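Local coordinates for protein Nrps/pks (Streptomyces albus, PDB 4OPE) that probably catalyses the decarboxylative condensation that elongates the polyketide chain in oxazolomycin assembly, as a ketosynthase domain of an AT-less hybrid synthase, at residues R228-G233 against P320-G325; Y307-G312 against M358-K363. All blocks are in the same frame, centred on the assembly; numbering follows the deposited sequence.

Interaction 1 (R228-G233 against P320-G325)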
loop_
_atom_site.group_PDB
_atom_site.type_symbol
_atom_site.label_atom_id
_atom_site.label_comp_id
_atom_site.label_asym_id
_atom_site.label_seq_id
_atom_site.Cartn_x
_atom_site.Cartn_y
_atom_site.Cartn_z
ATOM N N ARG A 228 -3.290 -15.523 -24.048
ATOM C CA ARG A 228 -2.796 -16.746 -24.617
ATOM C C ARG A 228 -1.445 -17.026 -24.020
ATOM O O ARG A 228 -0.410 -16.851 -24.671
ATOM C CB ARG A 228 -2.679 -16.575 -26.117
ATOM C CG ARG A 228 -3.959 -16.131 -26.811
ATOM C CD ARG A 228 -3.705 -16.239 -28.291
ATOM N NE ARG A 228 -4.783 -15.791 -29.128
ATOM C CZ ARG A 228 -4.738 -15.851 -30.466
ATOM N NH1 ARG A 228 -3.677 -16.339 -31.124
ATOM N NH2 ARG A 228 -5.763 -15.418 -31.172
ATOM N N SER A 229 -1.461 -17.473 -22.772
ATOM C CA SER A 229 -0.244 -17.550 -21.957
ATOM C C SER A 229 0.743 -18.529 -22.586
ATOM O O SER A 229 0.437 -19.693 -22.704
ATOM C CB SER A 229 -0.577 -17.955 -20.519
ATOM O OG SER A 229 -1.632 -17.184 -19.962
ATOM N N PHE A 230 1.891 -18.014 -23.038
ATOM C CA PHE A 230 2.893 -18.775 -23.777
ATOM C C PHE A 230 2.408 -19.455 -25.042
ATOM O O PHE A 230 3.015 -20.410 -25.522
ATOM C CB PHE A 230 3.550 -19.778 -22.862
ATOM C CG PHE A 230 3.960 -19.184 -21.591
ATOM C CD1 PHE A 230 5.015 -18.311 -21.561
ATOM C CD2 PHE A 230 3.259 -19.431 -20.437
ATOM C CE1 PHE A 230 5.398 -17.696 -20.365
ATOM C CE2 PHE A 230 3.632 -18.846 -19.258
ATOM C CZ PHE A 230 4.696 -17.955 -19.221
ATOM N N GLY A 231 1.357 -18.920 -25.618
ATOM C CA GLY A 231 0.825 -19.477 -26.849
ATOM C C GLY A 231 1.065 -18.577 -28.033
ATOM O O GLY A 231 1.350 -17.398 -27.882
ATOM N N GLU A 232 0.873 -19.131 -29.210
ATOM C CA GLU A 232 1.057 -18.387 -30.459
ATOM C C GLU A 232 0.057 -17.266 -30.666
ATOM O O GLU A 232 -1.102 -17.422 -30.331
ATOM C CB GLU A 232 0.948 -19.352 -31.611
ATOM C CG GLU A 232 1.558 -18.922 -32.933
ATOM C CD GLU A 232 1.107 -19.896 -34.010
ATOM O OE1 GLU A 232 -0.133 -20.096 -34.128
ATOM O OE2 GLU A 232 1.963 -20.522 -34.668
ATOM N N GLY A 233 0.553 -16.134 -31.191
ATOM C CA GLY A 233 -0.242 -14.963 -31.568
ATOM C C GLY A 233 -0.924 -14.188 -30.471
ATOM O O GLY A 233 -1.972 -13.535 -30.703
ATOM N N PRO A 320 8.071 -14.071 -23.693
ATOM C CA PRO A 320 9.487 -14.440 -23.843
ATOM C C PRO A 320 10.376 -13.861 -22.765
ATOM O O PRO A 320 11.403 -14.452 -22.429
ATOM C CB PRO A 320 9.893 -13.803 -25.181
ATOM C CG PRO A 320 8.622 -13.639 -25.923
ATOM C CD PRO A 320 7.568 -13.367 -24.885
ATOM N N VAL A 321 10.030 -12.674 -22.288
ATOM C CA VAL A 321 10.800 -12.073 -21.214
ATOM C C VAL A 321 10.674 -12.889 -19.937
ATOM O O VAL A 321 11.652 -13.063 -19.230
ATOM C CB VAL A 321 10.382 -10.607 -20.987
ATOM C CG1 VAL A 321 10.874 -10.055 -19.652
ATOM C CG2 VAL A 321 10.908 -9.767 -22.143
ATOM N N GLU A 322 9.484 -13.397 -19.649
ATOM C CA GLU A 322 9.287 -14.205 -18.452
ATOM C C GLU A 322 10.140 -15.470 -18.515
ATOM O O GLU A 322 10.786 -15.867 -17.541
ATOM C CB GLU A 322 7.825 -14.557 -18.264
ATOM C CG GLU A 322 7.555 -15.328 -16.985
ATOM C CD GLU A 322 6.082 -15.334 -16.521
ATOM O OE1 GLU A 322 5.166 -14.957 -17.304
ATOM O OE2 GLU A 322 5.845 -15.722 -15.331
ATOM N N ILE A 323 10.191 -16.077 -19.680
ATOM C CA ILE A 323 11.002 -17.260 -19.804
ATOM C C ILE A 323 12.498 -16.953 -19.645
ATOM O O ILE A 323 13.247 -17.695 -19.005
ATOM C CB ILE A 323 10.720 -18.003 -21.112
ATOM C CG1 ILE A 323 9.246 -18.367 -21.220
ATOM C CG2 ILE A 323 11.521 -19.276 -21.145
ATOM C CD1 ILE A 323 8.722 -19.210 -20.065
ATOM N N THR A 324 12.940 -15.859 -20.211
ATOM C CA THR A 324 14.316 -15.485 -20.070
ATOM C C THR A 324 14.667 -15.212 -18.624
ATOM O O THR A 324 15.738 -15.562 -18.195
ATOM C CB THR A 324 14.565 -14.219 -20.847
ATOM O OG1 THR A 324 14.135 -14.441 -22.188
ATOM C CG2 THR A 324 16.031 -13.832 -20.800
ATOM N N GLY A 325 13.772 -14.570 -17.877
ATOM C CA GLY A 325 13.989 -14.325 -16.448
ATOM C C GLY A 325 14.203 -15.627 -15.702
ATOM O O GLY A 325 15.128 -15.742 -14.895
#
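F230 reaches from the loop 228-233 to helix 318-329 and meets two successive helix residues, I323 and E322. The apolar part is ring against aliphatic branch: F230 CE1 lies 3.7 Å from I323 CD1, while CG1 of the same branch sits near CE1 too. F230 CZ meets E322 OE1 obliquely at 3.6 Å, the two side chains crossing at about a right angle with ring and carboxylate planes 54° apart; no hydrogen bond spans the two segments. The E322 chain runs extended, CG anti to its N (chi1 -177°), and this carries the carboxylate past the ring to the backbone N-H groups of H311 and G312, which take one oxygen each.

A type II beta turn from R228 to G231, closed by G231 N to R228 O at 2.9 Å, places F230 at its third position with a positive phi. From there a chi1 of -47°, with CG anti to the carbonyl carbon, carries the ring to the helix. D319 accepts from F230 N, tying the turn to the beginning of the helix.

H311 and G312 belong to the Glu-Ala-His-Gly motif of ketosynthases, so the contact lies beside the probable active-site loop. The chemistry thus divides the work: the phenyl ring packs against I323 and one carboxylate oxygen of E322, whose two oxygens accept from the backbone N-H groups of that loop, a pair of bonds that probably stabilises the buried negative charge.

Interaction 2 (Y307-G312 against M358-K363)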
loop_
_atom_site.group_PDB
_atom_site.type_symbol
_atom_site.label_atom_id
_atom_site.label_comp_id
_atom_site.label_asym_id
_atom_site.label_seq_id
_atom_site.Cartn_x
_atom_site.Cartn_y
_atom_site.Cartn_z
ATOM N N TYR A 307 5.939 -27.066 -9.806
ATOM C CA TYR A 307 5.039 -26.327 -10.696
ATOM C C TYR A 307 5.344 -24.865 -10.597
ATOM O O TYR A 307 5.707 -24.382 -9.543
ATOM C CB TYR A 307 3.562 -26.556 -10.334
ATOM C CG TYR A 307 2.596 -25.844 -11.225
ATOM C CD1 TYR A 307 2.237 -26.361 -12.447
ATOM C CD2 TYR A 307 2.033 -24.674 -10.838
ATOM C CE1 TYR A 307 1.346 -25.716 -13.270
ATOM C CE2 TYR A 307 1.168 -23.991 -11.663
ATOM C CZ TYR A 307 0.832 -24.517 -12.872
ATOM O OH TYR A 307 -0.039 -23.804 -13.660
ATOM N N LEU A 308 5.180 -24.172 -11.713
ATOM C CA LEU A 308 5.455 -22.726 -11.820
ATOM C C LEU A 308 4.202 -22.055 -12.384
ATOM O O LEU A 308 3.857 -22.266 -13.542
ATOM C CB LEU A 308 6.647 -22.482 -12.743
ATOM C CG LEU A 308 7.347 -21.112 -12.835
ATOM C CD1 LEU A 308 6.551 -19.999 -13.481
ATOM C CD2 LEU A 308 7.766 -20.638 -11.467
ATOM N N GLU A 309 3.504 -21.308 -11.530
ATOM C CA GLU A 309 2.324 -20.550 -11.903
ATOM C C GLU A 309 2.849 -19.237 -12.321
ATOM O O GLU A 309 3.314 -18.415 -11.500
ATOM C CB GLU A 309 1.371 -20.374 -10.718
ATOM C CG GLU A 309 0.231 -19.403 -10.952
ATOM C CD GLU A 309 -0.741 -19.803 -12.081
ATOM O OE1 GLU A 309 -0.878 -21.010 -12.470
ATOM O OE2 GLU A 309 -1.410 -18.868 -12.589
ATOM N N ALA A 310 2.818 -19.039 -13.625
ATOM C CA ALA A 310 3.564 -17.933 -14.229
ATOM C C ALA A 310 2.709 -16.698 -14.311
ATOM O O ALA A 310 1.478 -16.766 -14.285
ATOM C CB ALA A 310 4.011 -18.328 -15.610
ATOM N N HIS A 311 3.369 -15.564 -14.466
ATOM C CA HIS A 311 2.670 -14.341 -14.744
ATOM C C HIS A 311 1.787 -14.476 -15.969
ATOM O O HIS A 311 0.590 -14.224 -15.894
ATOM C CB HIS A 311 3.635 -13.195 -14.886
ATOM C CG HIS A 311 2.963 -11.884 -14.990
ATOM N ND1 HIS A 311 2.010 -11.477 -14.085
ATOM C CD2 HIS A 311 3.075 -10.900 -15.912
ATOM C CE1 HIS A 311 1.577 -10.277 -14.437
ATOM N NE2 HIS A 311 2.214 -9.903 -15.538
ATOM N N GLY A 312 2.345 -14.877 -17.086
ATOM C CA GLY A 312 1.515 -15.510 -18.129
ATOM C C GLY A 312 0.464 -14.628 -18.766
ATOM O O GLY A 312 -0.657 -15.026 -18.971
HETATM N N MSE A 358 -3.792 -13.298 -6.295
HETATM C CA MSE A 358 -4.738 -14.121 -5.553
HETATM C C MSE A 358 -5.345 -15.237 -6.380
HETATM O O MSE A 358 -5.452 -16.357 -5.889
HETATM C CB MSE A 358 -5.949 -13.391 -4.901
HETATM C CG MSE A 358 -5.601 -12.569 -3.668
HETATM SE SE MSE A 358 -4.994 -13.787 -2.273
HETATM C CE MSE A 358 -3.373 -12.860 -1.682
ATOM N N ALA A 359 -5.781 -14.948 -7.606
ATOM C CA ALA A 359 -6.251 -16.021 -8.518
ATOM C C ALA A 359 -5.156 -17.064 -8.669
ATOM O O ALA A 359 -5.413 -18.276 -8.652
ATOM C CB ALA A 359 -6.617 -15.464 -9.892
ATOM N N ALA A 360 -3.924 -16.581 -8.816
ATOM C CA ALA A 360 -2.809 -17.446 -9.139
ATOM C C ALA A 360 -2.539 -18.367 -7.928
ATOM O O ALA A 360 -2.386 -19.594 -8.038
ATOM C CB ALA A 360 -1.591 -16.610 -9.479
ATOM N N LEU A 361 -2.498 -17.736 -6.766
ATOM C CA LEU A 361 -2.172 -18.390 -5.539
ATOM C C LEU A 361 -3.246 -19.387 -5.182
ATOM O O LEU A 361 -2.964 -20.480 -4.711
ATOM C CB LEU A 361 -2.111 -17.299 -4.539
ATOM C CG LEU A 361 -1.896 -17.527 -3.090
ATOM C CD1 LEU A 361 -0.637 -18.331 -2.982
ATOM C CD2 LEU A 361 -1.691 -16.153 -2.462
ATOM N N THR A 362 -4.498 -19.008 -5.404
ATOM C CA THR A 362 -5.618 -19.857 -5.105
ATOM C C THR A 362 -5.578 -21.068 -6.006
ATOM O O THR A 362 -5.782 -22.212 -5.573
ATOM C CB THR A 362 -6.933 -19.098 -5.276
ATOM O OG1 THR A 362 -6.966 -18.000 -4.367
ATOM C CG2 THR A 362 -8.130 -19.965 -4.977
ATOM N N LYS A 363 -5.261 -20.848 -7.268
ATOM C CA LYS A 363 -5.135 -21.975 -8.183
ATOM C C LYS A 363 -4.120 -22.976 -7.695
ATOM O O LYS A 363 -4.343 -24.136 -7.785
ATOM C CB LYS A 363 -4.735 -21.491 -9.543
ATOM C CG LYS A 363 -4.670 -22.591 -10.564
ATOM C CD LYS A 363 -3.527 -22.269 -11.504
ATOM C CE LYS A 363 -3.741 -22.882 -12.858
ATOM N NZ LYS A 363 -2.508 -22.698 -13.682
#
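K363 NZ is gripped by two residues across the contact, E309 and Y307. It forms a salt bridge with E309 OE1 at 2.6 Å, approaching on the syn lone pair, the side of the other carboxylate oxygen. A second hydrogen bond runs from K363 NZ to Y307 OH, 2.7 Å away, with the ammonium at the edge of the ring and near its plane, not over a face. Lysine and tyrosine side chains cross at about a right angle, the touching atoms being NZ and OH. The other glutamate oxygen, E309 OE2, accepts from V345 N, and together these bonds fix the rotation of the carboxylate. Since all three side chains are buried, the opposite charges probably offset one another in a setting with little water.

Packing begins where the glutamate folds. A bend at chi2 (62°) swings the carboxylate round, and E309 CG rests against A360 CB at 3.6 Å. The alanine methyl, from the residue about one turn before K363, also lies 3.8 Å from E309 OE2. There the backbones come nearest, with E309 CA 6.6 Å from A360 CA. The lysine chain, itself bent at chi2, brings K363 CD to 3.1 Å from E309 OE1.

Strand 308-309 runs parallel between strands 416-422 and 340-343 in the mixed sheet of this thiolase-fold domain, and helix 356-370 packs over it. A360 and L361 reach I419 of the adjoining strand, so the helix spans more than one strand. The helix also meets helix 24-33, where T362 touches L24 and F27 and K363 touches L31.

In the fold
Interactions 1 and 2 lie with centres about 15 Å apart, joined by the run from strand 308-309 through A310, H311 and G312 towards helix 318-329. The bond from H311 N to E322 OE2 spans 2.6 Å, and S229 OG hydrogen-bonds G312 O, also at 2.6 Å. F230 CZ packs on A310 CB at 3.7 Å. Residues 309-312 match the Glu-Ala-His-Gly signature of ketosynthases, whose histidine in relatives belongs to the Cys-His-His active site; H311 is consistent with that role. Interaction 2 ties the strand leading to H311 to helix 356-370, while interaction 1 holds the backbone N-H groups of H311 and G312 through E322.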